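PDB 3MES: choline kinase from Cryptosporidium parvum, which probably phosphorylates choline, and perhaps ethanolamine, at the expense of ATP, and binds ADP and magnesium ions. Local coordinates for residues 293-307 and 360-372. Sequence-based numbering, arbitrary orientation.
Sequences FAGADIANYFCEYIY and VEVFTLISHITWG. With MG (magnesium ion), chain M; DME (decamethonium ion), chain K.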
ATOM      1  N   PHE B 293     -12.005  19.585   6.797  1.00 13.24           N
ATOM      2  CA  PHE B 293     -11.406  19.003   7.990  1.00 13.09           C
ATOM      3  C   PHE B 293     -10.994  17.560   7.717  1.00 13.11           C
ATOM      4  O   PHE B 293     -11.797  16.763   7.236  1.00 13.14           O
ATOM      5  CB  PHE B 293     -12.376  19.061   9.177  1.00 12.90           C
ATOM      6  CG  PHE B 293     -12.509  20.430   9.792  1.00 12.45           C
ATOM      7  CD1 PHE B 293     -11.392  21.122  10.227  1.00 12.48           C
ATOM      8  CD2 PHE B 293     -13.753  21.015   9.951  1.00 12.11           C
ATOM      9  CE1 PHE B 293     -11.511  22.382  10.799  1.00 12.43           C
ATOM     10  CE2 PHE B 293     -13.881  22.270  10.523  1.00 12.17           C
ATOM     11  CZ  PHE B 293     -12.760  22.954  10.949  1.00 12.03           C
ATOM     12  N   ALA B 294      -9.743  17.229   8.020  1.00 13.20           N
ATOM     13  CA  ALA B 294      -9.247  15.870   7.818  1.00 13.40           C
ATOM     14  C   ALA B 294     -10.205  14.837   8.401  1.00 13.54           C
ATOM     15  O   ALA B 294     -10.464  13.806   7.786  1.00 13.55           O
ATOM     16  CB  ALA B 294      -7.859  15.711   8.425  1.00 13.24           C
ATOM     17  N   GLY B 295     -10.729  15.125   9.591  1.00 13.81           N
ATOM     18  CA  GLY B 295     -11.645  14.215  10.274  1.00 14.04           C
ATOM     19  C   GLY B 295     -12.926  13.961   9.500  1.00 14.23           C
ATOM     20  O   GLY B 295     -13.506  12.877   9.572  1.00 14.24           O
ATOM     21  N   ALA B 296     -13.376  14.967   8.759  1.00 14.42           N
ATOM     22  CA  ALA B 296     -14.565  14.817   7.934  1.00 14.59           C
ATOM     23  C   ALA B 296     -14.356  13.717   6.898  1.00 14.71           C
ATOM     24  O   ALA B 296     -15.190  12.821   6.752  1.00 14.78           O
ATOM     25  CB  ALA B 296     -14.911  16.135   7.253  1.00 14.57           C
ATOM     26  N   ASP B 297     -13.232  13.782   6.192  1.00 14.70           N
ATOM     27  CA  ASP B 297     -12.949  12.835   5.121  1.00 14.77           C
ATOM     28  C   ASP B 297     -12.790  11.416   5.652  1.00 14.79           C
ATOM     29  O   ASP B 297     -13.283  10.457   5.053  1.00 14.68           O
ATOM     30  CB  ASP B 297     -11.692  13.251   4.353  1.00 14.77           C
ATOM     31  CG  ASP B 297     -11.738  12.832   2.898  1.00 15.05           C
ATOM     32  OD1 ASP B 297     -12.842  12.502   2.416  1.00 15.41           O
ATOM     33  OD2 ASP B 297     -10.680  12.837   2.234  1.00 15.12           O
ATOM     34  N   ILE B 298     -12.097  11.286   6.779  1.00 14.80           N
ATOM     35  CA  ILE B 298     -11.863   9.978   7.378  1.00 14.84           C
ATOM     36  C   ILE B 298     -13.154   9.373   7.925  1.00 14.88           C
ATOM     37  O   ILE B 298     -13.450   8.200   7.686  1.00 14.94           O
ATOM     38  CB  ILE B 298     -10.792  10.049   8.491  1.00 14.90           C
ATOM     39  CG1 ILE B 298      -9.448  10.489   7.905  1.00 14.74           C
ATOM     40  CG2 ILE B 298     -10.654   8.701   9.187  1.00 14.75           C
ATOM     41  CD1 ILE B 298      -8.396  10.831   8.945  1.00 14.74           C
ATOM     42  N   ALA B 299     -13.927  10.174   8.650  1.00 14.93           N
ATOM     43  CA  ALA B 299     -15.194   9.708   9.207  1.00 15.04           C
ATOM     44  C   ALA B 299     -16.152   9.251   8.109  1.00 15.09           C
ATOM     45  O   ALA B 299     -16.918   8.302   8.296  1.00 15.05           O
ATOM     46  CB  ALA B 299     -15.837  10.789  10.068  1.00 14.98           C
ATOM     47  N   ASN B 300     -16.110   9.923   6.962  1.00 15.12           N
ATOM     48  CA  ASN B 300     -16.945   9.521   5.832  1.00 15.30           C
ATOM     49  C   ASN B 300     -16.560   8.146   5.310  1.00 15.25           C
ATOM     50  O   ASN B 300     -17.421   7.325   5.002  1.00 15.37           O
ATOM     51  CB  ASN B 300     -16.878  10.535   4.692  1.00 15.32           C
ATOM     52  CG  ASN B 300     -17.800  10.169   3.547  1.00 15.53           C
ATOM     53  OD1 ASN B 300     -19.017  10.339   3.635  1.00 16.13           O
ATOM     54  ND2 ASN B 300     -17.228   9.654   2.466  1.00 15.59           N
ATOM     55  N   TYR B 301     -15.259   7.905   5.200  1.00 15.30           N
ATOM     56  CA  TYR B 301     -14.770   6.596   4.795  1.00 15.38           C
ATOM     57  C   TYR B 301     -15.206   5.531   5.800  1.00 15.58           C
ATOM     58  O   TYR B 301     -15.671   4.454   5.416  1.00 15.68           O
ATOM     59  CB  TYR B 301     -13.246   6.605   4.653  1.00 15.35           C
ATOM     60  CG  TYR B 301     -12.650   5.218   4.579  1.00 15.41           C
ATOM     61  CD1 TYR B 301     -12.736   4.464   3.412  1.00 15.12           C
ATOM     62  CD2 TYR B 301     -12.009   4.659   5.676  1.00 14.81           C
ATOM     63  CE1 TYR B 301     -12.200   3.191   3.347  1.00 14.77           C
ATOM     64  CE2 TYR B 301     -11.471   3.393   5.617  1.00 14.75           C
ATOM     65  CZ  TYR B 301     -11.569   2.662   4.455  1.00 14.65           C
ATOM     66  OH  TYR B 301     -11.031   1.399   4.404  1.00 14.38           O
ATOM     67  N   PHE B 302     -15.062   5.833   7.087  1.00 15.53           N
ATOM     68  CA  PHE B 302     -15.494   4.901   8.123  1.00 15.69           C
ATOM     69  C   PHE B 302     -16.969   4.552   7.957  1.00 15.84           C
ATOM     70  O   PHE B 302     -17.367   3.407   8.155  1.00 15.95           O
ATOM     71  CB  PHE B 302     -15.240   5.466   9.528  1.00 15.58           C
ATOM     72  CG  PHE B 302     -13.793   5.466   9.935  1.00 15.35           C
ATOM     73  CD1 PHE B 302     -12.869   4.686   9.264  1.00 15.88           C
ATOM     74  CD2 PHE B 302     -13.363   6.227  11.009  1.00 15.66           C
ATOM     75  CE1 PHE B 302     -11.538   4.680   9.641  1.00 15.83           C
ATOM     76  CE2 PHE B 302     -12.034   6.222  11.396  1.00 15.35           C
ATOM     77  CZ  PHE B 302     -11.120   5.448  10.713  1.00 15.67           C
ATOM     78  N   CYS B 303     -17.776   5.541   7.583  1.00 16.03           N
ATOM     79  CA  CYS B 303     -19.218   5.339   7.449  1.00 16.24           C
ATOM     80  C   CYS B 303     -19.594   4.400   6.304  1.00 16.44           C
ATOM     81  O   CYS B 303     -20.588   3.678   6.386  1.00 16.42           O
ATOM     82  CB  CYS B 303     -19.938   6.675   7.269  1.00 16.24           C
ATOM     83  SG  CYS B 303     -20.177   7.620   8.788  1.00 16.30           S
ATOM     84  N   GLU B 304     -18.810   4.424   5.231  1.00 16.73           N
ATOM     85  CA  GLU B 304     -19.105   3.600   4.062  1.00 16.93           C
ATOM     86  C   GLU B 304     -18.977   2.119   4.391  1.00 17.21           C
ATOM     87  O   GLU B 304     -19.405   1.262   3.617  1.00 17.32           O
ATOM     88  CB  GLU B 304     -18.196   3.974   2.891  1.00 16.90           C
ATOM     89  CG  GLU B 304     -18.553   5.295   2.236  1.00 16.70           C
ATOM     90  CD  GLU B 304     -19.899   5.250   1.538  1.00 16.76           C
ATOM     91  OE1 GLU B 304     -20.459   4.140   1.396  1.00 16.39           O
ATOM     92  OE2 GLU B 304     -20.397   6.320   1.130  1.00 16.69           O
ATOM     93  N   TYR B 305     -18.385   1.820   5.539  1.00 17.53           N
ATOM     94  CA  TYR B 305     -18.323   0.446   6.017  1.00 17.94           C
ATOM     95  C   TYR B 305     -19.736  -0.108   6.151  1.00 18.24           C
ATOM     96  O   TYR B 305     -19.951  -1.317   6.076  1.00 18.30           O
ATOM     97  CB  TYR B 305     -17.600   0.373   7.365  1.00 17.88           C
ATOM     98  CG  TYR B 305     -16.093   0.286   7.252  1.00 17.48           C
ATOM     99  CD1 TYR B 305     -15.417  -0.872   7.612  1.00 17.06           C
ATOM    100  CD2 TYR B 305     -15.350   1.358   6.780  1.00 17.24           C
ATOM    101  CE1 TYR B 305     -14.042  -0.959   7.509  1.00 16.81           C
ATOM    102  CE2 TYR B 305     -13.975   1.281   6.673  1.00 16.92           C
ATOM    103  CZ  TYR B 305     -13.327   0.123   7.039  1.00 16.92           C
ATOM    104  OH  TYR B 305     -11.957   0.043   6.930  1.00 17.12           O
ATOM    105  N   ILE B 306     -20.695   0.794   6.331  1.00 18.63           N
ATOM    106  CA  ILE B 306     -22.079   0.422   6.611  1.00 19.07           C
ATOM    107  C   ILE B 306     -22.928   0.239   5.354  1.00 19.45           C
ATOM    108  O   ILE B 306     -23.916  -0.495   5.370  1.00 19.44           O
ATOM    109  CB  ILE B 306     -22.761   1.479   7.500  1.00 19.03           C
ATOM    110  CG1 ILE B 306     -22.026   1.607   8.839  1.00 19.10           C
ATOM    111  CG2 ILE B 306     -24.228   1.135   7.707  1.00 18.88           C
ATOM    112  CD1 ILE B 306     -22.411   2.846   9.636  1.00 18.87           C
ATOM    113  N   TYR B 307     -22.546   0.902   4.266  1.00 19.93           N
ATOM    114  CA  TYR B 307     -23.399   0.937   3.079  1.00 20.37           C
ATOM    115  C   TYR B 307     -22.845   0.159   1.889  1.00 20.75           C
ATOM    116  O   TYR B 307     -21.759   0.443   1.387  1.00 20.81           O
ATOM    117  CB  TYR B 307     -23.721   2.385   2.705  1.00 20.23           C
ATOM    118  CG  TYR B 307     -24.179   3.173   3.906  1.00 19.96           C
ATOM    119  CD1 TYR B 307     -25.449   2.988   4.436  1.00 19.57           C
ATOM    120  CD2 TYR B 307     -23.331   4.070   4.538  1.00 19.40           C
ATOM    121  CE1 TYR B 307     -25.867   3.692   5.549  1.00 19.23           C
ATOM    122  CE2 TYR B 307     -23.742   4.777   5.653  1.00 18.96           C
ATOM    123  CZ  TYR B 307     -25.010   4.582   6.155  1.00 18.76           C
ATOM    124  OH  TYR B 307     -25.423   5.284   7.264  1.00 18.66           O
ATOM    125  N   VAL B 360     -12.541  12.186  15.523  1.00 18.47           N
ATOM    126  CA  VAL B 360     -13.027  11.817  14.197  1.00 18.29           C
ATOM    127  C   VAL B 360     -14.456  11.290  14.252  1.00 18.23           C
ATOM    128  O   VAL B 360     -15.206  11.402  13.282  1.00 18.20           O
ATOM    129  CB  VAL B 360     -12.129  10.747  13.541  1.00 18.21           C
ATOM    130  CG1 VAL B 360     -12.815  10.157  12.324  1.00 18.09           C
ATOM    131  CG2 VAL B 360     -10.784  11.338  13.168  1.00 17.82           C
ATOM    132  N   GLU B 361     -14.826  10.711  15.389  1.00 18.15           N
ATOM    133  CA  GLU B 361     -16.174  10.175  15.572  1.00 18.01           C
ATOM    134  C   GLU B 361     -17.233  11.257  15.388  1.00 17.86           C
ATOM    135  O   GLU B 361     -18.313  11.001  14.861  1.00 17.84           O
ATOM    136  CB  GLU B 361     -16.316   9.528  16.951  1.00 17.98           C
ATOM    137  CG  GLU B 361     -15.686   8.150  17.049  1.00 18.15           C
ATOM    138  CD  GLU B 361     -16.332   7.154  16.104  1.00 18.61           C
ATOM    139  OE1 GLU B 361     -15.735   6.867  15.046  1.00 18.12           O
ATOM    140  OE2 GLU B 361     -17.441   6.668  16.412  1.00 18.88           O
ATOM    141  N   VAL B 362     -16.916  12.469  15.829  1.00 17.74           N
ATOM    142  CA  VAL B 362     -17.844  13.587  15.723  1.00 17.63           C
ATOM    143  C   VAL B 362     -18.227  13.854  14.270  1.00 17.37           C
ATOM    144  O   VAL B 362     -19.391  14.089  13.958  1.00 17.30           O
ATOM    145  CB  VAL B 362     -17.245  14.870  16.332  1.00 17.69           C
ATOM    146  CG1 VAL B 362     -17.984  16.100  15.820  1.00 17.91           C
ATOM    147  CG2 VAL B 362     -17.276  14.801  17.853  1.00 17.83           C
ATOM    148  N   PHE B 363     -17.237  13.813  13.384  1.00 17.16           N
ATOM    149  CA  PHE B 363     -17.457  14.107  11.974  1.00 16.95           C
ATOM    150  C   PHE B 363     -18.327  13.071  11.265  1.00 16.98           C
ATOM    151  O   PHE B 363     -18.678  13.250  10.099  1.00 17.13           O
ATOM    152  CB  PHE B 363     -16.120  14.253  11.243  1.00 16.89           C
ATOM    153  CG  PHE B 363     -15.394  15.530  11.556  1.00 16.55           C
ATOM    154  CD1 PHE B 363     -15.685  16.694  10.861  1.00 16.08           C
ATOM    155  CD2 PHE B 363     -14.423  15.568  12.542  1.00 16.18           C
ATOM    156  CE1 PHE B 363     -15.021  17.873  11.147  1.00 15.92           C
ATOM    157  CE2 PHE B 363     -13.754  16.744  12.831  1.00 15.93           C
ATOM    158  CZ  PHE B 363     -14.052  17.897  12.133  1.00 15.65           C
ATOM    159  N   THR B 364     -18.672  11.988  11.960  1.00 16.86           N
ATOM    160  CA  THR B 364     -19.512  10.951  11.366  1.00 16.76           C
ATOM    161  C   THR B 364     -20.910  11.489  11.082  1.00 16.82           C
ATOM    162  O   THR B 364     -21.580  11.050  10.142  1.00 16.82           O
ATOM    163  CB  THR B 364     -19.627   9.700  12.271  1.00 16.76           C
ATOM    164  OG1 THR B 364     -20.171  10.070  13.544  1.00 16.82           O
ATOM    165  CG2 THR B 364     -18.268   9.050  12.473  1.00 16.74           C
ATOM    166  N   LEU B 365     -21.347  12.437  11.905  1.00 16.74           N
ATOM    167  CA  LEU B 365     -22.665  13.032  11.748  1.00 16.65           C
ATOM    168  C   LEU B 365     -22.704  13.918  10.507  1.00 16.72           C
ATOM    169  O   LEU B 365     -23.729  14.013   9.830  1.00 16.72           O
ATOM    170  CB  LEU B 365     -23.046  13.836  12.995  1.00 16.62           C
ATOM    171  CG  LEU B 365     -22.964  13.112  14.346  1.00 16.30           C
ATOM    172  CD1 LEU B 365     -23.266  14.071  15.482  1.00 15.65           C
ATOM    173  CD2 LEU B 365     -23.902  11.911  14.397  1.00 15.93           C
ATOM    174  N   ILE B 366     -21.582  14.565  10.210  1.00 16.68           N
ATOM    175  CA  ILE B 366     -21.485  15.394   9.016  1.00 16.60           C
ATOM    176  C   ILE B 366     -21.762  14.557   7.769  1.00 16.63           C
ATOM    177  O   ILE B 366     -22.423  15.014   6.838  1.00 16.60           O
ATOM    178  CB  ILE B 366     -20.101  16.061   8.898  1.00 16.47           C
ATOM    179  CG1 ILE B 366     -19.848  16.976  10.097  1.00 16.33           C
ATOM    180  CG2 ILE B 366     -19.996  16.854   7.603  1.00 16.41           C
ATOM    181  CD1 ILE B 366     -20.748  18.194  10.149  1.00 15.12           C
ATOM    182  N   SER B 367     -21.267  13.324   7.774  1.00 16.77           N
ATOM    183  CA  SER B 367     -21.426  12.408   6.648  1.00 16.91           C
ATOM    184  C   SER B 367     -22.878  11.972   6.451  1.00 16.98           C
ATOM    185  O   SER B 367     -23.400  12.019   5.335  1.00 16.98           O
ATOM    186  CB  SER B 367     -20.529  11.181   6.836  1.00 17.00           C
ATOM    187  OG  SER B 367     -20.721  10.237   5.795  1.00 17.44           O
ATOM    188  N   HIS B 368     -23.526  11.554   7.536  1.00 17.02           N
ATOM    189  CA  HIS B 368     -24.917  11.104   7.473  1.00 17.00           C
ATOM    190  C   HIS B 368     -25.862  12.209   7.016  1.00 17.10           C
ATOM    191  O   HIS B 368     -26.823  11.954   6.290  1.00 17.22           O
ATOM    192  CB  HIS B 368     -25.384  10.570   8.830  1.00 16.92           C
ATOM    193  CG  HIS B 368     -24.742   9.279   9.229  1.00 16.73           C
ATOM    194  ND1 HIS B 368     -24.693   8.181   8.397  1.00 16.68           N
ATOM    195  CD2 HIS B 368     -24.142   8.902  10.383  1.00 16.35           C
ATOM    196  CE1 HIS B 368     -24.080   7.189   9.016  1.00 16.39           C
ATOM    197  NE2 HIS B 368     -23.736   7.601  10.223  1.00 16.01           N
ATOM    198  N   ILE B 369     -25.603  13.434   7.453  1.00 17.26           N
ATOM    199  CA  ILE B 369     -26.459  14.554   7.087  1.00 17.40           C
ATOM    200  C   ILE B 369     -26.200  15.005   5.654  1.00 17.51           C
ATOM    201  O   ILE B 369     -27.132  15.262   4.896  1.00 17.52           O
ATOM    202  CB  ILE B 369     -26.282  15.742   8.048  1.00 17.40           C
ATOM    203  CG1 ILE B 369     -27.160  15.548   9.288  1.00 17.67           C
ATOM    204  CG2 ILE B 369     -26.637  17.048   7.352  1.00 17.22           C
ATOM    205  CD1 ILE B 369     -27.089  16.692  10.276  1.00 17.69           C
ATOM    206  N   THR B 370     -24.926  15.093   5.291  1.00 17.72           N
ATOM    207  CA  THR B 370     -24.541  15.527   3.957  1.00 17.93           C
ATOM    208  C   THR B 370     -25.157  14.634   2.883  1.00 18.14           C
ATOM    209  O   THR B 370     -25.880  15.102   2.007  1.00 18.14           O
ATOM    210  CB  THR B 370     -23.005  15.533   3.794  1.00 17.89           C
ATOM    211  OG1 THR B 370     -22.422  16.408   4.771  1.00 17.75           O
ATOM    212  CG2 THR B 370     -22.616  16.000   2.399  1.00 17.55           C
ATOM    213  N   TRP B 371     -24.876  13.342   2.959  1.00 18.55           N
ATOM    214  CA  TRP B 371     -25.342  12.421   1.935  1.00 18.98           C
ATOM    215  C   TRP B 371     -26.848  12.195   2.009  1.00 19.33           C
ATOM    216  O   TRP B 371     -27.471  11.781   1.028  1.00 19.17           O
ATOM    217  CB  TRP B 371     -24.568  11.108   2.002  1.00 18.91           C
ATOM    218  CG  TRP B 371     -23.125  11.295   1.662  1.00 19.09           C
ATOM    219  CD1 TRP B 371     -22.050  11.078   2.476  1.00 18.90           C
ATOM    220  CD2 TRP B 371     -22.595  11.763   0.415  1.00 19.00           C
ATOM    221  NE1 TRP B 371     -20.888  11.369   1.808  1.00 18.99           N
ATOM    222  CE2 TRP B 371     -21.194  11.792   0.541  1.00 18.81           C
ATOM    223  CE3 TRP B 371     -23.171  12.155  -0.797  1.00 18.83           C
ATOM    224  CZ2 TRP B 371     -20.358  12.199  -0.498  1.00 18.98           C
ATOM    225  CZ3 TRP B 371     -22.340  12.559  -1.829  1.00 19.06           C
ATOM    226  CH2 TRP B 371     -20.949  12.578  -1.672  1.00 18.95           C
ATOM    227  N   GLY B 372     -27.428  12.478   3.172  1.00 19.73           N
ATOM    228  CA  GLY B 372     -28.877  12.463   3.316  1.00 20.24           C
ATOM    229  C   GLY B 372     -29.511  13.560   2.476  1.00 20.66           C
ATOM    230  O   GLY B 372     -30.329  13.292   1.597  1.00 20.77           O
TER
HETATM  231 MG    MG M 429     -19.912   1.746   1.386  1.00 18.04          MG
HETATM  232  N1  DME K 427     -23.255   0.112  -8.878  1.00 35.08           N
HETATM  233  C2  DME K 427     -24.396   0.963  -9.253  1.00 34.56           C
HETATM  234  C3  DME K 427     -24.191   2.379  -8.706  1.00 34.08           C
HETATM  235  C4  DME K 427     -25.501   3.175  -8.734  1.00 33.74           C
HETATM  236  C5  DME K 427     -25.295   4.615  -8.248  1.00 33.38           C
HETATM  237  C6  DME K 427     -24.993   4.661  -6.745  1.00 32.78           C
HETATM  238  C7  DME K 427     -26.100   5.390  -5.975  1.00 32.13           C
HETATM  239  C8  DME K 427     -25.549   6.609  -5.233  1.00 31.75           C
HETATM  240  C9  DME K 427     -25.169   6.268  -3.790  1.00 31.30           C
HETATM  241  C10 DME K 427     -23.855   6.949  -3.397  1.00 30.85           C
HETATM  242  C11 DME K 427     -23.865   7.348  -1.920  1.00 30.49           C
HETATM  243  N12 DME K 427     -22.633   8.080  -1.587  1.00 30.30           N
HETATM  244  C13 DME K 427     -23.727  -1.250  -8.576  1.00 34.83           C
HETATM  245  C14 DME K 427     -22.300   0.064  -9.997  1.00 34.96           C
HETATM  246  C15 DME K 427     -22.596   0.671  -7.686  1.00 34.87           C
HETATM  247  C16 DME K 427     -21.456   7.258  -1.904  1.00 30.11           C
HETATM  248  C17 DME K 427     -22.583   9.324  -2.369  1.00 29.74           C
HETATM  249  C18 DME K 427     -22.631   8.387  -0.147  1.00 30.07           C
HETATM  250  O   HOH W   1     -17.599  13.242   7.434  1.00 17.11           O
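Asn300 OD1 accepts two hydrogen bonds from helix 364-372: Ser367 OG lies 2.8 Å from OD1 and reaches it from one face of the amide plane, while Trp371 NE1, also 2.8 Å from OD1, comes from the other. Asn300 has CG anti to its own nitrogen (chi1 -177°), which carries the amide across to the indole edge, and OD1 sits close to the ring plane. The bond from NE1 is bent, with an N-H...O angle of 139°. It is consistent with holding the indole's rotation, and one face of Trp371 lies against the decamethonium ion, whose methyl C17 stands 3.3 Å from Trp371 CZ3, in a pocket lined with aromatic residues. Glu304 continues the same site: its O and OE1 bind magnesium together with Tyr307 O and Glu271, and OE2 turns toward the decamethonium methyls. Helices 294-303 and 364-372 cross at -70° in the helical part of this choline/ethanolamine kinase fold, pressed close where Gly295, Ala296 and Ala299 present little bulk. Ahead of the second helix, Phe363 lays a ring face over Gly295 CA and Ala296 N, the latter 3.5 Å from Phe363 CG, and Phe363 CE1 meets Phe293 CB obliquely at 3.5 Å. Val360 is a knob among Gly295, Ile298, Ala299 and Phe302; its CG1, anti to the backbone nitrogen, lies 3.8 Å from Ala299 CB. A water donates to Phe363 O. One turn on from Ala299, Cys303 SG meets the His368 ring obliquely, 3.8 Å from NE2, and Tyr307 OH approaches that ring at its edge; Tyr307 OH is hydrogen-bonded to His401, and His368 ND1 to Arg398.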